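PDB 4JW0: carbon dioxide concentrating mechanism protein from Gloeobacter violaceus, which probably forms the vertices of the carboxysome shell as a homopentamer, introducing curvature into the otherwise flat hexagonal layers of the CcmK shell protein. Local coordinates for the interface of chains A and B. Numbering follows the deposited sequence. Chains: chain A/B, Carbon dioxide concentrating mechanism protein.

The interface of chains A and B. Residues chain A 7, 26; chain B 32, 86-87.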
loop_
_atom_site.group_PDB
_atom_site.type_symbol
_atom_site.label_atom_id
_atom_site.label_comp_id
_atom_site.label_asym_id
_atom_site.label_seq_id
_atom_site.Cartn_x
_atom_site.Cartn_y
_atom_site.Cartn_z
ATOM N N ARG A 7 -14.794 9.895 -13.933
ATOM C CA ARG A 7 -14.423 10.613 -15.154
ATOM C C ARG A 7 -14.698 9.823 -16.428
ATOM O O ARG A 7 -14.791 10.405 -17.502
ATOM C CB ARG A 7 -12.945 11.003 -15.119
ATOM C CG ARG A 7 -12.596 12.025 -14.046
ATOM C CD ARG A 7 -12.825 13.456 -14.505
ATOM N NE ARG A 7 -14.229 13.750 -14.803
ATOM C CZ ARG A 7 -14.675 14.263 -15.950
ATOM N NH1 ARG A 7 -13.841 14.550 -16.945
ATOM N NH2 ARG A 7 -15.972 14.490 -16.109
ATOM N N LEU A 26 -12.838 4.935 -14.407
ATOM C CA LEU A 26 -11.721 5.829 -14.175
ATOM C C LEU A 26 -12.135 6.885 -13.159
ATOM O O LEU A 26 -13.054 7.666 -13.399
ATOM C CB LEU A 26 -11.298 6.492 -15.484
ATOM C CG LEU A 26 -10.250 7.594 -15.373
ATOM C CD1 LEU A 26 -8.915 6.996 -14.978
ATOM C CD2 LEU A 26 -10.147 8.356 -16.680
ATOM N N GLU B 32 -4.735 8.757 -18.684
ATOM C CA GLU B 32 -5.665 8.285 -19.698
ATOM C C GLU B 32 -5.391 8.853 -21.091
ATOM O O GLU B 32 -5.963 8.381 -22.074
ATOM C CB GLU B 32 -7.104 8.598 -19.287
ATOM C CG GLU B 32 -7.427 10.074 -19.227
ATOM C CD GLU B 32 -7.293 10.656 -17.840
ATOM O OE1 GLU B 32 -6.439 10.187 -17.049
ATOM O OE2 GLU B 32 -8.058 11.594 -17.540
ATOM N N SER B 86 -12.753 5.842 -22.337
ATOM C CA SER B 86 -13.698 6.898 -22.667
ATOM C C SER B 86 -13.761 7.889 -21.518
ATOM O O SER B 86 -13.806 7.499 -20.353
ATOM C CB SER B 86 -15.088 6.317 -22.952
ATOM O OG SER B 86 -15.813 6.059 -21.763
ATOM N N VAL B 87 -13.755 9.173 -21.852
ATOM C CA VAL B 87 -13.887 10.223 -20.854
ATOM C C VAL B 87 -14.985 11.169 -21.310
ATOM O O VAL B 87 -15.075 11.483 -22.488
ATOM C CB VAL B 87 -12.580 11.001 -20.686
ATOM C CG1 VAL B 87 -12.797 12.223 -19.804
ATOM C CG2 VAL B 87 -11.503 10.097 -20.107
#
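The backbone carbonyl oxygen of A:Arg7 points into the flank of B:Val87 where two subunits of this CcmL/EutN-family protein, an OB fold, meet in the homopentamer. Three carbons of the valine close on it: A:Arg7 O lies 3.5 Å from B:Val87 CA and equally near the methyl CG1, with CB a little farther off. The carbonyl oxygen of B:Ser86, also an acceptor, stays 4.2 Å from A:Arg7 O, and the serine loses no surface to the partner. Strand 84-87 of chain B thus lies against chain A at the level of strands 2-11 and 24-30.

The valine divides its branches between two neighbours. CG1, opposite the backbone N across the CA–CB bond (chi1 171°), extends past the carbonyl oxygen to the NH1 end of the A:Arg7 guanidinium, which it meets from outside the group and well off its plane, with B:Val87 CG1 and A:Arg7 NH1 3.8 Å apart. Bends at chi2 and chi3 turn the arginine chain back towards its own carbonyl side, so that NH1 reaches this methyl. CG2 turns the other way, to 4.1 Å from A:Leu26 CD2.

That leucine methyl is met by three groups set roughly at right angles to one another. Beside the valine contact, about a quarter-turn round the methyl, it sits squarely over the flat face of the B:Glu32 carboxylate, A:Leu26 CD2 being 3.8 Å from B:Glu32 CD, while CB and CG of the glutamate curve around its flank. Both carboxylate oxygens flank CD in the face turned to the methyl, OE2 nearly as near as CD. The curl of the glutamate comes from chi1 of 66°, which tucks CG between the backbone N and carbonyl carbon, and from the bend at chi2. Within chain A, A:Arg7 CB adjoins the same methyl at 4.1 Å from A:Leu26 CD2. B:Glu32 OE2 and A:Arg7 NH1 remain 6.5 Å apart, a separation at which their opposite charges may still attract weakly.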